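Local coordinates for protein glycerol kinase, putative (Plasmodium falciparum, PDB 2W40) that probably phosphorylates glycerol at the expense of ATP, giving sn-glycerol 3-phosphate, as a member of the FGGY kinase family, at residues C[265-270]-C[412-417]; C[437-442]-C[469-474]; C[272-277]-C[394-399]. One frame throughout, in Å; residues are numbered along the deposited sequence. Where two conformers were deposited one is given.

Contact 1: residues C[265-270]-C[412-417]; sequences KCTYGT and RCDGGM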
# COMPACT_ATOMS: atom_id res chain seq x y z
N LYS C 265 25.39 10.25 16.91
CA LYS C 265 25.22 10.37 15.46
C LYS C 265 24.05 9.50 15.03
O LYS C 265 23.67 8.54 15.69
CB LYS C 265 26.45 10.02 14.72
CG LYS C 265 26.85 8.49 14.83
CD LYS C 265 26.26 7.69 13.61
CE LYS C 265 26.50 6.20 13.72
NZ LYS C 265 25.56 5.49 12.86
N CYS C 266 23.55 9.79 13.86
CA CYS C 266 22.52 9.01 13.20
C CYS C 266 22.87 8.87 11.73
O CYS C 266 23.08 9.87 11.05
CB CYS C 266 21.18 9.65 13.41
SG CYS C 266 19.85 8.65 12.75
N THR C 267 22.99 7.62 11.25
CA THR C 267 23.24 7.31 9.89
C THR C 267 21.97 6.83 9.21
O THR C 267 21.29 5.94 9.74
CB THR C 267 24.36 6.19 9.76
OG1 THR C 267 25.61 6.62 10.39
CG2 THR C 267 24.62 5.86 8.31
N TYR C 268 21.69 7.41 8.03
CA TYR C 268 20.59 7.08 7.21
C TYR C 268 21.14 6.30 6.01
O TYR C 268 21.88 6.83 5.15
CB TYR C 268 19.85 8.34 6.69
CG TYR C 268 19.20 9.17 7.79
CD1 TYR C 268 17.86 9.15 8.00
CD2 TYR C 268 19.92 10.07 8.53
CE1 TYR C 268 17.26 9.91 8.95
CE2 TYR C 268 19.27 10.85 9.56
CZ TYR C 268 17.98 10.79 9.73
OH TYR C 268 17.40 11.63 10.70
N GLY C 269 20.74 5.06 5.91
CA GLY C 269 21.17 4.16 4.88
C GLY C 269 20.06 3.13 4.58
O GLY C 269 18.89 3.44 4.65
N THR C 270 20.47 1.89 4.26
CA THR C 270 19.48 0.79 4.18
C THR C 270 18.58 0.73 5.40
O THR C 270 17.34 0.59 5.26
CB THR C 270 20.25 -0.53 4.00
OG1 THR C 270 21.08 -0.50 2.81
CG2 THR C 270 19.38 -1.71 3.91
N ARG C 412 24.33 14.58 15.09
CA ARG C 412 25.13 14.63 13.86
C ARG C 412 24.62 13.51 12.95
O ARG C 412 24.56 12.35 13.40
CB ARG C 412 26.61 14.40 14.11
CG ARG C 412 27.20 15.48 14.95
CD ARG C 412 28.75 15.58 14.84
NE ARG C 412 29.40 15.42 13.50
CZ ARG C 412 29.71 16.38 12.57
NH1 ARG C 412 29.44 17.69 12.74
NH2 ARG C 412 30.33 16.03 11.45
N CYS C 413 24.33 13.82 11.71
CA CYS C 413 23.66 12.93 10.77
C CYS C 413 24.47 12.81 9.51
O CYS C 413 25.13 13.75 9.04
CB CYS C 413 22.21 13.39 10.44
SG CYS C 413 21.06 13.31 11.86
N ASP C 414 24.38 11.63 8.92
CA ASP C 414 25.02 11.36 7.70
C ASP C 414 24.24 10.40 6.85
O ASP C 414 23.42 9.68 7.32
CB ASP C 414 26.40 10.82 8.01
CG ASP C 414 26.40 9.50 8.89
OD1 ASP C 414 26.35 9.59 10.19
OD2 ASP C 414 26.36 8.43 8.21
N GLY C 415 24.54 10.39 5.59
CA GLY C 415 23.89 9.45 4.63
C GLY C 415 23.28 10.12 3.44
O GLY C 415 22.95 11.28 3.41
N GLY C 416 23.03 9.34 2.40
CA GLY C 416 22.37 9.92 1.27
C GLY C 416 21.14 10.77 1.47
O GLY C 416 21.01 11.84 0.90
N MET C 417 20.23 10.29 2.32
CA MET C 417 19.03 10.96 2.56
C MET C 417 19.18 12.30 3.27
O MET C 417 18.29 13.11 3.23
CB MET C 417 18.19 10.03 3.48
CG MET C 417 17.57 8.81 2.82
SD MET C 417 16.46 7.92 4.01
CE MET C 417 16.00 6.58 2.86
O HOH W 1 20.61 7.56 2.86
O HOH W 2 23.86 6.70 2.58
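Two hydrogen bonds grip the hydroxyl of T267: it receives one from K265 NZ, at 2.7 Å from OG1, and gives its proton to D414, with OG1 2.9 Å from OD2. The carboxylate accepts through its syn lone pair. D414 CG sits between its backbone N and carbonyl carbon (chi1 59°), a crowded position that swings the carboxylate towards T267. The hydroxyl, able to accept and donate at once, joins lysine to aspartate; K265 NZ and D414 OD1, 5.0 Å apart, are not in contact, though their opposite charges probably attract. K265 NZ also bonds F273 O.

Beneath this polar row the backbones run as parallel strands, axes 17° apart. C266 N reaches R412 O, D414 N reaches C266 O, and the bond from Y268 N to D414 O, 2.9 Å long, is nearly straight at 171°. The face of C266 and C413 is mostly apolar. There the sulfur of C413 lies in the plane of the Y268 ring at its edge, SG being 3.8 Å from CE2, while Y268 OH bonds N427. M417 lays its CB on Y268 CB, 4.0 Å away. G415 CA lies 3.3 Å from Y268 O, which two waters link to the amides of G416 and M417; a CB here would collide with that oxygen and, at positive phi, press against the preceding carbonyl O, so glycine fits. T270 and G416 bind ADP in another structure of this protein, so both strands lead into residues that bind ADP, although none is bound to this chain.

K265 and T267 face helix 248-255, whereas C266 and Y268 meet L392 of helix 377-403, and M424 of helix 421-431 touches Y268 and C413. In the sheet, strands 272-279 and 435-438 flank the pair.

Contact 2: residues C[437-442]-C[469-474]; sequences VSKYKE and LRRSDA
K439 and R471 lie side by side and point the same way, their aliphatic stems in contact and their charged ends drawn up together. R471 CB meets K439 CB at 3.8 Å; because the chain is extended from CG to NE, its CD then runs on beside the lysine end. Y440 crosses R471 obliquely; its ring plane and the guanidinium plane are only 5° apart, and the hydroxyl lies 3.7 Å from R471 NH1. The same hydroxyl makes a weak hydrogen bond to L468 O. The ring turns an edge to L469 O, with CE2 3.7 Å from that oxygen.

The backbone pairing beside them is brief and irregular. D473 N donates to V437 O almost along the C=O axis, and V437 N donates to A474 O. S438 and S472 form an antiparallel non-hydrogen-bonded pair whose side chains diverge, after which K439 N finds R471 O at 3.2 Å. That last bond is straight at the hydrogen (175°), but its donor stands 45° out of the carbonyl plane. V437 and the small A474 bring CB to CB at 4.2 Å. S438 turns OG anti to its backbone N and gives its proton to a water, 2.8 Å away, that in turn donates to L469 O; a short hydroxyl suits this bridge to the end of helix 466-469.

Chemically, the like charges of K439 NZ and R471 NH1, 3.7 Å apart, should repel. Both residues are exposed, so water probably screens them, and the contact appears to depend on backbone bonds and methylene packing rather than on any ion pair between its segments.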
# COMPACT_ATOMS: atom_id res chain seq x y z
N VAL C 437 24.46 18.10 9.62
CA VAL C 437 24.78 17.18 8.59
C VAL C 437 26.27 17.20 8.29
O VAL C 437 26.84 18.27 8.04
CB VAL C 437 23.85 17.37 7.35
CG1 VAL C 437 24.29 16.44 6.20
CG2 VAL C 437 22.36 17.33 7.78
N SER C 438 26.90 16.03 8.25
CA SER C 438 28.28 15.95 7.91
C SER C 438 28.56 16.42 6.49
O SER C 438 27.80 16.18 5.60
CB SER C 438 28.77 14.48 8.11
OG SER C 438 30.20 14.48 7.92
N LYS C 439 29.72 17.04 6.31
CA LYS C 439 30.25 17.39 4.96
C LYS C 439 30.50 16.10 4.05
O LYS C 439 30.09 16.00 2.88
CB LYS C 439 31.57 18.16 5.20
CG LYS C 439 32.07 18.87 3.96
CD LYS C 439 32.97 20.10 4.28
CE LYS C 439 33.97 20.39 3.11
NZ LYS C 439 35.30 20.99 3.52
N TYR C 440 31.17 15.13 4.63
CA TYR C 440 31.41 13.80 4.03
C TYR C 440 30.08 13.02 4.01
O TYR C 440 29.60 12.86 5.05
CB TYR C 440 32.35 13.11 5.04
CG TYR C 440 33.69 13.80 5.40
CD1 TYR C 440 34.84 13.61 4.55
CD2 TYR C 440 33.87 14.56 6.57
CE1 TYR C 440 36.13 14.19 4.84
CE2 TYR C 440 35.14 15.21 6.86
CZ TYR C 440 36.27 14.98 6.00
OH TYR C 440 37.54 15.51 6.19
N LYS C 441 29.40 12.53 2.95
CA LYS C 441 28.16 11.58 3.25
C LYS C 441 28.57 10.11 3.61
O LYS C 441 27.94 9.41 4.61
CB LYS C 441 27.11 11.54 2.14
N GLU C 442 29.64 9.70 2.90
CA GLU C 442 30.24 8.32 3.09
C GLU C 442 31.09 8.22 4.34
O GLU C 442 32.18 7.67 4.32
CB GLU C 442 30.98 7.77 1.87
CG GLU C 442 30.10 7.62 0.62
CD GLU C 442 29.07 6.45 0.65
OE1 GLU C 442 29.02 5.62 1.61
OE2 GLU C 442 28.34 6.33 -0.38
N LEU C 469 37.53 15.65 10.49
CA LEU C 469 36.34 14.88 10.57
C LEU C 469 35.12 15.74 11.00
O LEU C 469 34.11 15.68 10.39
CB LEU C 469 36.57 13.72 11.53
CG LEU C 469 37.69 12.72 11.14
CD1 LEU C 469 38.02 11.73 12.33
CD2 LEU C 469 37.48 12.03 9.80
N ARG C 470 35.24 16.59 11.98
CA ARG C 470 34.02 17.27 12.47
C ARG C 470 33.28 18.24 11.50
O ARG C 470 32.26 18.83 11.88
CB ARG C 470 34.29 17.96 13.77
CG ARG C 470 34.70 17.05 14.85
CD ARG C 470 35.11 17.93 15.97
NE ARG C 470 36.00 17.37 16.97
CZ ARG C 470 35.60 16.58 17.96
NH1 ARG C 470 34.34 16.12 18.02
NH2 ARG C 470 36.50 16.20 18.85
N ARG C 471 33.69 18.35 10.24
CA ARG C 471 33.11 19.32 9.36
C ARG C 471 31.68 19.05 9.06
O ARG C 471 31.30 17.87 8.94
CB ARG C 471 33.79 19.31 8.03
CG ARG C 471 35.19 19.90 8.21
CD ARG C 471 35.85 19.83 6.93
NE ARG C 471 37.22 20.24 7.10
CZ ARG C 471 38.20 19.88 6.28
NH1 ARG C 471 37.96 19.08 5.22
NH2 ARG C 471 39.43 20.33 6.53
N SER C 472 30.90 20.14 8.93
CA SER C 472 29.49 20.03 8.59
C SER C 472 29.10 20.99 7.44
O SER C 472 29.69 22.08 7.26
CB SER C 472 28.67 20.31 9.83
OG SER C 472 28.73 21.62 10.21
N ASP C 473 28.08 20.65 6.69
CA ASP C 473 27.62 21.53 5.62
C ASP C 473 26.16 22.05 5.67
O ASP C 473 25.75 22.88 4.86
CB ASP C 473 27.95 20.95 4.28
CG ASP C 473 27.03 19.87 3.89
OD1 ASP C 473 26.43 19.27 4.79
OD2 ASP C 473 26.88 19.68 2.66
N ALA C 474 25.42 21.60 6.67
CA ALA C 474 24.00 21.93 6.80
C ALA C 474 23.58 21.69 8.24
O ALA C 474 24.12 20.82 8.94
CB ALA C 474 23.07 21.15 5.79
O HOH W 3 32.26 14.03 9.69

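Contact 3: residues C[272-277]-C[394-399]; sequences VFLLIN and EIVDSL. With EDO (1,2-ethanediol), chain B.
L274 and L399 make the tight centre of this contact, with L274 CD2 just 3.5 Å from L399 CD1, closer than methyl carbons normally approach. The two leucines cross at about a right angle, tip to tip. Both have CG anti to the backbone N (chi1 -166° in L274, 170° in L399), which extends each branched end to meet the other. I276 continues the seam: L399 CD2 meets its CD1 at 4.1 Å, while L399 CD1 lies by its CB and CG2. One leucine of the helix thereby spans two strand residues that point to the same face.

Packing eases towards I395 and V396. I395 offers CG2 to the CB of L274, and V396, set to the flank of the helix, touches L274 CD1 with CG2 at 3.9 Å. Branched aliphatic side chains suit this apolar interface, which no hydrogen bond crosses.

The far side of the helix is polar. D397 is exposed, and its OD2 accepts a hydrogen bond from O1 of an ethanediol, probably left from crystallisation, at 2.8 Å. S398 OG accepts from O2 of the same molecule and also bonds C287 O, while E394 makes a salt bridge with R359.

Strand and helix run almost parallel, their axes 15° apart and 10.2 Å at closest approach, as befits a helix laid along a sheet. I395 also reaches I311 of strand 304-311, next to strand 272-279 in the sheet. F273 and L275 point away from helix 377-403 and touch helix 248-255 instead, so the strand is sandwiched between helices.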
# COMPACT_ATOMS: atom_id res chain seq x y z
N VAL C 272 18.36 2.87 9.52
CA VAL C 272 18.76 4.07 10.19
C VAL C 272 19.29 3.62 11.55
O VAL C 272 18.65 2.83 12.26
CB VAL C 272 17.59 5.05 10.32
CG1 VAL C 272 17.95 6.23 11.29
CG2 VAL C 272 17.26 5.51 8.85
N PHE C 273 20.45 4.12 11.95
CA PHE C 273 21.12 3.69 13.19
C PHE C 273 21.64 4.90 13.98
O PHE C 273 22.52 5.60 13.51
CB PHE C 273 22.23 2.72 12.90
CG PHE C 273 21.74 1.54 12.08
CD1 PHE C 273 21.18 0.44 12.72
CD2 PHE C 273 21.71 1.56 10.73
CE1 PHE C 273 20.63 -0.59 11.99
CE2 PHE C 273 21.24 0.47 10.04
CZ PHE C 273 20.65 -0.55 10.71
N LEU C 274 21.11 5.09 15.19
CA LEU C 274 21.55 6.17 16.08
C LEU C 274 22.41 5.52 17.15
O LEU C 274 21.95 4.60 17.85
CB LEU C 274 20.33 6.85 16.69
CG LEU C 274 20.64 8.23 17.40
CD1 LEU C 274 19.39 9.06 17.53
CD2 LEU C 274 21.18 7.91 18.74
N LEU C 275 23.65 6.02 17.30
CA LEU C 275 24.48 5.61 18.40
C LEU C 275 24.89 6.81 19.24
O LEU C 275 25.28 7.88 18.70
CB LEU C 275 25.74 4.89 17.95
CG LEU C 275 25.50 3.43 17.45
CD1 LEU C 275 25.01 3.37 15.99
CD2 LEU C 275 26.80 2.58 17.60
N ILE C 276 24.84 6.61 20.54
CA ILE C 276 25.41 7.60 21.47
C ILE C 276 26.58 7.02 22.22
O ILE C 276 26.45 5.93 22.78
CB ILE C 276 24.31 8.15 22.46
CG1 ILE C 276 24.90 9.32 23.31
CG2 ILE C 276 23.62 7.05 23.29
CD1 ILE C 276 23.82 10.27 23.98
N ASN C 277 27.69 7.76 22.32
CA ASN C 277 28.84 7.34 23.04
C ASN C 277 28.62 7.49 24.55
O ASN C 277 28.27 8.54 25.02
CB ASN C 277 30.03 8.17 22.52
CG ASN C 277 31.41 7.73 23.01
OD1 ASN C 277 31.60 7.41 24.18
ND2 ASN C 277 32.40 7.87 22.12
N GLU C 394 10.88 7.99 18.40
CA GLU C 394 10.77 7.01 19.48
C GLU C 394 12.13 6.59 20.12
O GLU C 394 12.28 6.47 21.35
CB GLU C 394 9.97 5.76 19.04
CG GLU C 394 8.58 6.11 18.63
CD GLU C 394 7.65 4.90 18.46
OE1 GLU C 394 8.04 3.74 18.74
OE2 GLU C 394 6.46 5.15 18.04
N ILE C 395 13.10 6.37 19.28
CA ILE C 395 14.47 6.13 19.65
C ILE C 395 15.03 7.28 20.47
O ILE C 395 15.66 7.03 21.52
CB ILE C 395 15.36 5.78 18.42
CG1 ILE C 395 15.01 4.35 17.93
CG2 ILE C 395 16.86 5.86 18.73
CD1 ILE C 395 15.57 3.99 16.53
N VAL C 396 14.82 8.52 20.02
CA VAL C 396 15.36 9.69 20.75
C VAL C 396 14.73 9.78 22.14
O VAL C 396 15.38 10.08 23.15
CB VAL C 396 15.20 10.97 19.96
CG1 VAL C 396 15.56 12.23 20.90
CG2 VAL C 396 16.07 10.84 18.65
N ASP C 397 13.44 9.47 22.21
CA ASP C 397 12.78 9.48 23.50
C ASP C 397 13.39 8.43 24.45
O ASP C 397 13.59 8.70 25.66
CB ASP C 397 11.28 9.29 23.36
CG ASP C 397 10.56 10.53 22.81
OD1 ASP C 397 11.10 11.68 22.88
OD2 ASP C 397 9.46 10.34 22.27
N SER C 398 13.69 7.22 23.94
CA SER C 398 14.32 6.23 24.77
C SER C 398 15.72 6.73 25.23
O SER C 398 16.12 6.50 26.35
CB SER C 398 14.41 4.88 23.99
OG SER C 398 13.14 4.32 23.79
N LEU C 399 16.47 7.30 24.32
CA LEU C 399 17.84 7.70 24.56
C LEU C 399 17.84 8.75 25.65
O LEU C 399 18.68 8.71 26.56
CB LEU C 399 18.45 8.30 23.32
CG LEU C 399 19.78 8.99 23.37
CD1 LEU C 399 20.32 9.11 21.89
CD2 LEU C 399 19.72 10.33 24.02
C1 EDO B . 8.52 6.35 22.60
O1 EDO B . 8.34 7.81 22.41
C2 EDO B . 9.96 5.78 22.65
O2 EDO B . 10.58 5.22 23.85

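All three contacts build on one seven-stranded mixed sheet, in which strands 272-279, 264-268, 411-414, 435-438 and 472-476 lie in that order. Contact 1 occupies the middle; its centre is about 11 Å from that of contact 2 and about 12 Å from that of contact 3, whose own centres are about 19 Å apart. C413 O probably bonds S438 N, and K265 N probably bonds L275 O, joining contact 1 to each neighbour. Along the sequence, contact 3 falls between the segments of contact 1, and contact 2 follows both. Together they tie the outermost strand 472-476, the ADP-binding turns and helix 377-403 into one actin-like ATPase domain.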